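Long-range contacts in angiotensin-converting enzyme (Anopheles gambiae, PDB 6S1Y), which probably cleaves peptides as a zinc-dependent metalloprotease of the angiotensin-converting enzyme family: residues F187-A192 against V445-I450; V193-Y198 against E493-F498. All blocks are in the same frame, centred on the assembly; numbering follows the deposited sequence.

Contact 1: residues F187-A192 against V445-I450; sequences FSSGAA and VFRGDI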
loop_
_atom_site.group_PDB
_atom_site.type_symbol
_atom_site.label_atom_id
_atom_site.label_comp_id
_atom_site.label_asym_id
_atom_site.label_seq_id
_atom_site.Cartn_x
_atom_site.Cartn_y
_atom_site.Cartn_z
ATOM N N PHE A 187 -22.233 13.587 0.856
ATOM C CA PHE A 187 -20.867 14.091 0.931
ATOM C C PHE A 187 -20.627 15.088 -0.201
ATOM O O PHE A 187 -21.199 14.964 -1.290
ATOM C CB PHE A 187 -19.833 12.964 0.814
ATOM C CG PHE A 187 -19.856 11.987 1.953
ATOM C CD1 PHE A 187 -19.255 12.298 3.158
ATOM C CD2 PHE A 187 -20.450 10.749 1.807
ATOM C CE1 PHE A 187 -19.262 11.398 4.217
ATOM C CE2 PHE A 187 -20.460 9.832 2.867
ATOM C CZ PHE A 187 -19.867 10.162 4.073
ATOM N N SER A 188 -19.742 16.057 0.055
ATOM C CA SER A 188 -19.461 17.095 -0.929
ATOM C C SER A 188 -18.728 16.552 -2.157
ATOM O O SER A 188 -18.865 17.117 -3.256
ATOM C CB SER A 188 -18.648 18.224 -0.275
ATOM O OG SER A 188 -17.721 17.720 0.685
ATOM N N SER A 189 -17.956 15.472 -1.998
ATOM C CA SER A 189 -17.130 14.956 -3.081
ATOM C C SER A 189 -16.592 13.581 -2.708
ATOM O O SER A 189 -16.600 13.183 -1.540
ATOM C CB SER A 189 -15.946 15.887 -3.382
ATOM O OG SER A 189 -14.960 15.766 -2.348
ATOM N N GLY A 190 -16.046 12.894 -3.718
ATOM C CA GLY A 190 -15.379 11.626 -3.474
ATOM C C GLY A 190 -14.265 11.710 -2.448
ATOM O O GLY A 190 -13.969 10.722 -1.767
ATOM N N ALA A 191 -13.641 12.877 -2.308
ATOM C CA ALA A 191 -12.560 13.019 -1.338
ATOM C C ALA A 191 -13.082 12.990 0.093
ATOM O O ALA A 191 -12.418 12.454 0.993
ATOM C CB ALA A 191 -11.796 14.316 -1.575
ATOM N N ALA A 192 -14.252 13.597 0.331
ATOM C CA ALA A 192 -14.857 13.540 1.656
ATOM C C ALA A 192 -15.223 12.109 1.997
ATOM O O ALA A 192 -15.090 11.679 3.142
ATOM C CB ALA A 192 -16.099 14.448 1.721
ATOM N N VAL A 445 -8.835 16.259 -8.006
ATOM C CA VAL A 445 -9.714 15.934 -9.127
ATOM C C VAL A 445 -11.145 15.794 -8.638
ATOM O O VAL A 445 -12.080 16.359 -9.218
ATOM C CB VAL A 445 -9.235 14.653 -9.836
ATOM C CG1 VAL A 445 -10.265 14.179 -10.874
ATOM C CG2 VAL A 445 -7.877 14.884 -10.500
ATOM N N PHE A 446 -11.331 15.062 -7.539
ATOM C CA PHE A 446 -12.668 14.811 -7.007
ATOM C C PHE A 446 -13.359 16.108 -6.617
ATOM O O PHE A 446 -14.565 16.259 -6.823
ATOM C CB PHE A 446 -12.582 13.896 -5.786
ATOM C CG PHE A 446 -12.170 12.479 -6.091
ATOM C CD1 PHE A 446 -12.290 11.949 -7.358
ATOM C CD2 PHE A 446 -11.680 11.669 -5.083
ATOM C CE1 PHE A 446 -11.930 10.642 -7.617
ATOM C CE2 PHE A 446 -11.316 10.354 -5.337
ATOM C CZ PHE A 446 -11.441 9.839 -6.598
ATOM N N ARG A 447 -12.610 17.043 -6.015
ATOM C CA ARG A 447 -13.182 18.292 -5.531
ATOM C C ARG A 447 -13.345 19.342 -6.621
ATOM O O ARG A 447 -13.966 20.371 -6.357
ATOM C CB ARG A 447 -12.318 18.888 -4.424
ATOM C CG ARG A 447 -12.385 18.140 -3.112
ATOM C CD ARG A 447 -11.188 18.504 -2.257
ATOM N NE ARG A 447 -11.281 17.967 -0.902
ATOM C CZ ARG A 447 -10.252 17.876 -0.068
ATOM N NH1 ARG A 447 -9.039 18.265 -0.463
ATOM N NH2 ARG A 447 -10.425 17.379 1.158
ATOM N N GLY A 448 -12.804 19.115 -7.817
ATOM C CA GLY A 448 -12.844 20.098 -8.882
ATOM C C GLY A 448 -11.689 21.082 -8.903
ATOM O O GLY A 448 -11.590 21.866 -9.850
ATOM N N ASP A 449 -10.824 21.076 -7.881
ATOM C CA ASP A 449 -9.656 21.949 -7.868
ATOM C C ASP A 449 -8.714 21.673 -9.031
ATOM O O ASP A 449 -7.961 22.562 -9.429
ATOM C CB ASP A 449 -8.861 21.774 -6.575
ATOM C CG ASP A 449 -9.706 21.930 -5.341
ATOM O OD1 ASP A 449 -10.666 22.738 -5.362
ATOM O OD2 ASP A 449 -9.402 21.247 -4.338
ATOM N N ILE A 450 -8.691 20.444 -9.544
ATOM C CA ILE A 450 -7.838 20.062 -10.667
ATOM C C ILE A 450 -8.747 19.682 -11.828
ATOM O O ILE A 450 -9.489 18.697 -11.743
ATOM C CB ILE A 450 -6.901 18.896 -10.313
ATOM C CG1 ILE A 450 -5.937 19.275 -9.192
ATOM C CG2 ILE A 450 -6.109 18.450 -11.532
ATOM C CD1 ILE A 450 -5.103 18.067 -8.654
HETATM O O HOH W 1 -14.730 17.774 -0.557
HETATM O O HOH W 2 -16.112 14.140 -6.490
#

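Contact 2: residues V193-Y198 against E493-F498; sequences VWLNEY and EYLRYF. With KSN ((2~{S})-2-[[(4~{S})-4-azanyl-5-oxidanyl-5-oxidanylidene-pentanoyl]amino]pentanedioic acid), chain H.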
loop_
_atom_site.group_PDB
_atom_site.type_symbol
_atom_site.label_atom_id
_atom_site.label_comp_id
_atom_site.label_asym_id
_atom_site.label_seq_id
_atom_site.Cartn_x
_atom_site.Cartn_y
_atom_site.Cartn_z
ATOM N N VAL A 193 -15.673 11.349 1.006
ATOM C CA VAL A 193 -15.996 9.947 1.247
ATOM C C VAL A 193 -14.774 9.200 1.762
ATOM O O VAL A 193 -14.833 8.507 2.786
ATOM C CB VAL A 193 -16.545 9.289 -0.031
ATOM C CG1 VAL A 193 -16.644 7.762 0.163
ATOM C CG2 VAL A 193 -17.887 9.895 -0.394
ATOM N N TRP A 194 -13.649 9.314 1.039
ATOM C CA TRP A 194 -12.426 8.623 1.443
ATOM C C TRP A 194 -11.970 9.097 2.813
ATOM O O TRP A 194 -11.657 8.293 3.693
ATOM C CB TRP A 194 -11.318 8.838 0.407
ATOM C CG TRP A 194 -11.407 7.969 -0.832
ATOM C CD1 TRP A 194 -12.349 7.017 -1.107
ATOM C CD2 TRP A 194 -10.526 7.995 -1.966
ATOM N NE1 TRP A 194 -12.095 6.437 -2.325
ATOM C CE2 TRP A 194 -10.985 7.019 -2.877
ATOM C CE3 TRP A 194 -9.384 8.737 -2.292
ATOM C CZ2 TRP A 194 -10.349 6.774 -4.092
ATOM C CZ3 TRP A 194 -8.759 8.499 -3.515
ATOM C CH2 TRP A 194 -9.247 7.531 -4.398
ATOM N N LEU A 195 -11.945 10.414 3.020
ATOM C CA LEU A 195 -11.479 10.930 4.308
ATOM C C LEU A 195 -12.420 10.537 5.443
ATOM O O LEU A 195 -11.987 10.411 6.594
ATOM C CB LEU A 195 -11.307 12.448 4.232
ATOM C CG LEU A 195 -9.970 12.863 3.605
ATOM C CD1 LEU A 195 -10.009 14.330 3.150
ATOM C CD2 LEU A 195 -8.811 12.633 4.569
ATOM N N ASN A 196 -13.700 10.314 5.138
ATOM C CA ASN A 196 -14.637 9.911 6.178
ATOM C C ASN A 196 -14.224 8.614 6.867
ATOM O O ASN A 196 -14.478 8.450 8.061
ATOM C CB ASN A 196 -16.036 9.764 5.584
ATOM C CG ASN A 196 -17.012 9.182 6.571
ATOM O OD1 ASN A 196 -17.242 9.754 7.633
ATOM N ND2 ASN A 196 -17.585 8.035 6.232
ATOM N N GLU A 197 -13.580 7.691 6.140
ATOM C CA GLU A 197 -13.139 6.424 6.717
ATOM C C GLU A 197 -12.186 6.590 7.895
ATOM O O GLU A 197 -11.972 5.628 8.627
ATOM C CB GLU A 197 -12.459 5.567 5.643
ATOM C CG GLU A 197 -13.404 5.110 4.536
ATOM C CD GLU A 197 -14.528 4.221 5.072
ATOM O OE1 GLU A 197 -14.228 3.126 5.592
ATOM O OE2 GLU A 197 -15.705 4.630 4.995
ATOM N N TYR A 198 -11.608 7.775 8.099
ATOM C CA TYR A 198 -10.679 8.003 9.201
ATOM C C TYR A 198 -11.330 8.734 10.364
ATOM O O TYR A 198 -10.688 8.917 11.409
ATOM C CB TYR A 198 -9.451 8.776 8.701
ATOM C CG TYR A 198 -8.678 7.979 7.658
ATOM C CD1 TYR A 198 -7.685 7.080 8.032
ATOM C CD2 TYR A 198 -8.966 8.112 6.303
ATOM C CE1 TYR A 198 -6.998 6.342 7.089
ATOM C CE2 TYR A 198 -8.279 7.378 5.351
ATOM C CZ TYR A 198 -7.303 6.497 5.753
ATOM O OH TYR A 198 -6.635 5.783 4.792
ATOM N N GLU A 493 -8.253 3.588 -2.814
ATOM C CA GLU A 493 -7.751 4.682 -1.987
ATOM C C GLU A 493 -6.300 4.420 -1.590
ATOM O O GLU A 493 -5.921 3.278 -1.321
ATOM C CB GLU A 493 -8.653 4.804 -0.751
ATOM C CG GLU A 493 -8.433 6.029 0.077
ATOM C CD GLU A 493 -7.584 5.751 1.296
ATOM O OE1 GLU A 493 -6.842 4.752 1.302
ATOM O OE2 GLU A 493 -7.664 6.555 2.244
ATOM N N TYR A 494 -5.471 5.478 -1.586
ATOM C CA TYR A 494 -4.045 5.296 -1.313
ATOM C C TYR A 494 -3.581 5.907 -0.004
ATOM O O TYR A 494 -2.494 5.559 0.471
ATOM C CB TYR A 494 -3.182 5.869 -2.449
ATOM C CG TYR A 494 -1.868 5.122 -2.669
ATOM C CD1 TYR A 494 -1.841 3.912 -3.344
ATOM C CD2 TYR A 494 -0.657 5.637 -2.209
ATOM C CE1 TYR A 494 -0.658 3.237 -3.553
ATOM C CE2 TYR A 494 0.523 4.978 -2.417
ATOM C CZ TYR A 494 0.518 3.771 -3.079
ATOM O OH TYR A 494 1.703 3.131 -3.268
ATOM N N LEU A 495 -4.371 6.788 0.607
ATOM C CA LEU A 495 -3.966 7.354 1.892
ATOM C C LEU A 495 -3.787 6.272 2.955
ATOM O O LEU A 495 -3.011 6.461 3.897
ATOM C CB LEU A 495 -4.983 8.396 2.361
ATOM C CG LEU A 495 -4.464 9.201 3.562
ATOM C CD1 LEU A 495 -3.557 10.317 3.086
ATOM C CD2 LEU A 495 -5.606 9.751 4.397
ATOM N N ARG A 496 -4.480 5.139 2.820
ATOM C CA ARG A 496 -4.238 4.005 3.718
ATOM C C ARG A 496 -2.745 3.723 3.892
ATOM O O ARG A 496 -2.296 3.370 4.993
ATOM C CB ARG A 496 -4.938 2.748 3.187
ATOM C CG ARG A 496 -4.571 2.378 1.753
ATOM C CD ARG A 496 -5.466 1.263 1.201
ATOM N NE ARG A 496 -6.865 1.664 1.081
ATOM C CZ ARG A 496 -7.846 0.835 0.718
ATOM N NH1 ARG A 496 -7.563 -0.415 0.431
ATOM N NH2 ARG A 496 -9.111 1.259 0.647
ATOM N N TYR A 497 -1.955 3.849 2.808
ATOM C CA TYR A 497 -0.541 3.491 2.899
ATOM C C TYR A 497 0.264 4.596 3.581
ATOM O O TYR A 497 1.189 4.316 4.342
ATOM C CB TYR A 497 0.013 3.168 1.511
ATOM C CG TYR A 497 -0.753 2.068 0.784
ATOM C CD1 TYR A 497 -0.529 0.711 1.071
ATOM C CD2 TYR A 497 -1.695 2.379 -0.182
ATOM C CE1 TYR A 497 -1.229 -0.284 0.412
ATOM C CE2 TYR A 497 -2.409 1.388 -0.833
ATOM C CZ TYR A 497 -2.173 0.062 -0.531
ATOM O OH TYR A 497 -2.866 -0.921 -1.200
ATOM N N PHE A 498 -0.111 5.854 3.377
ATOM C CA PHE A 498 0.503 6.937 4.133
ATOM C C PHE A 498 0.280 6.748 5.632
ATOM O O PHE A 498 1.220 6.819 6.438
ATOM C CB PHE A 498 -0.073 8.288 3.666
ATOM C CG PHE A 498 0.552 9.476 4.343
ATOM C CD1 PHE A 498 0.131 9.882 5.602
ATOM C CD2 PHE A 498 1.572 10.184 3.728
ATOM C CE1 PHE A 498 0.717 10.981 6.228
ATOM C CE2 PHE A 498 2.159 11.275 4.343
ATOM C CZ PHE A 498 1.728 11.669 5.606
HETATM C C10 KSN H . -6.196 -4.287 -3.387
HETATM C C13 KSN H . -2.309 -4.278 -0.836
HETATM C C17 KSN H . 2.243 -0.544 -3.686
HETATM C C02 KSN H . 2.284 -1.089 -2.253
HETATM C C03 KSN H . 1.073 -1.930 -1.822
HETATM C C04 KSN H . 0.229 -2.544 -2.927
HETATM C C05 KSN H . 0.138 -4.092 -2.911
HETATM C C07 KSN H . -2.390 -4.133 -2.376
HETATM C C08 KSN H . -3.659 -4.719 -2.980
HETATM C C09 KSN H . -4.929 -3.945 -2.578
HETATM N N01 KSN H . 2.419 0.012 -1.293
HETATM N N06 KSN H . -1.128 -4.811 -2.705
HETATM O O11 KSN H . -6.083 -4.861 -4.515
HETATM O O12 KSN H . -7.361 -3.990 -2.950
HETATM O O14 KSN H . -1.846 -5.352 -0.362
HETATM O O15 KSN H . -2.648 -3.361 -0.064
HETATM O O16 KSN H . 1.119 -4.733 -3.144
HETATM O O18 KSN H . 2.682 -1.283 -4.607
HETATM O O19 KSN H . 1.807 0.595 -4.003
HETATM O O HOH W 3 -10.272 6.113 3.030
#

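Contact 1: residues F187-A192 against V445-I450
With Phe446 CG anti to its carbonyl carbon (chi1 -69°), that atom sits beside its own backbone N and 4.1 Å from Ala191 N, while Ser189 OG, held between its own N and carbonyl carbon (chi1 74°), lies 3.6 Å from Arg447 CG. Within the Phe446 ring the nearest approach is made by CD2, 3.6 Å from Ala191 N, an oblique approach to the peptide. Gly190, which carries no side chain, has its C 3.7 Å from Phe446 CD2. Ala191 CB then faces Arg447, lying over one face of the guanidinium at 3.7 Å from NE.

The arrangement is a helix N-terminus set against a helix C-terminus. Ser189 is the N-cap of helix 190-196, and its OG accepts a weak capping bond from Ala191 N (3.2 Å, N-H...O angle 133°). At the other end, Gly448 leaves helical geometry with a positive phi, a backbone shape that glycine adopts readily. The polar coupling between the two ends runs through water. One water accepts from Gly190 N and donates to Phe446 O at 2.6 Å, bridging a helix-start N-H to a carbonyl near a helix end. A second sits 2.7 Å from Ser189 OG, also bonds Ser188 OG, and takes a weak bond from Arg447 NE in the guanidinium plane.

The same guanidinium has a partner outside the contact, since Arg447 NH2 forms a salt bridge with Glu204 of helix 203-233. Phe446 also packs on Tyr174 and Asn178 of helix 168-184, so helices 190-196 and 431-447 meet here with helix 168-184 lying against the aromatic side chain.

Contact 2: residues V193-Y198 against E493-F498
Glu493 lays its CG over one face of the Trp194 indole, a CH-pi contact 3.8 Å from the centroid of the five-membered ring and 24° off the normal. The contact joins helix 190-196 to the capped N-terminus of helix 495-514 in the largely helical fold of this zinc peptidase. The two side chains slide past each other in opposite directions, and the carboxylate plane stands 83° from the indole.

The bend at chi2 (-100°) swings Glu493 CD off the line of the chain, and the two carboxylate oxygens divide the work. OE2 accepts from Tyr198 OH at 2.9 Å through its syn lone pair, the groups meeting tip to tip. OE1 takes two bonds from Arg496, the capping bond from N (2.8 Å) and a salt bridge from NE (3.1 Å), which arrive from opposite faces of the carboxylate plane. This grip probably favours an ionised carboxylate. Leu495 CD2 packs obliquely on the Tyr198 ring, 3.7 Å from CE2.

Arg496 also touches Glu385, a zinc ligand, while Asp439 accepts from Tyr494 N and Leu495 N. On the ligand side Tyr494 OH donates to O19 of the bound gamma-linked glutamate dipeptide KSN, and Tyr497 OH donates to KSN O15 at 2.7 Å, with that oxygen in the plane of its ring.

How the contacts relate
From the N terminus, the chain reaches 187-192 and runs straight on into 193-198, which share the short helix 190-196. Contact 1 closes a loop of 252 intervening residues when 445-450, the end of helix 431-447 and the loop after it, returns to the first segment. The chain then goes on to 493-498, where contact 2 closes a loop of 294 residues. The segments alternate, so the two loops cross. The centres lie about 13 Å apart, yet the contacts touch: Phe446 CE2 is 3.6 Å from Trp194 CH2, their rings edge-to-face. One short helix thus joins the end of helix 431-447 to the start of helix 495-514, beside the ligand pocket.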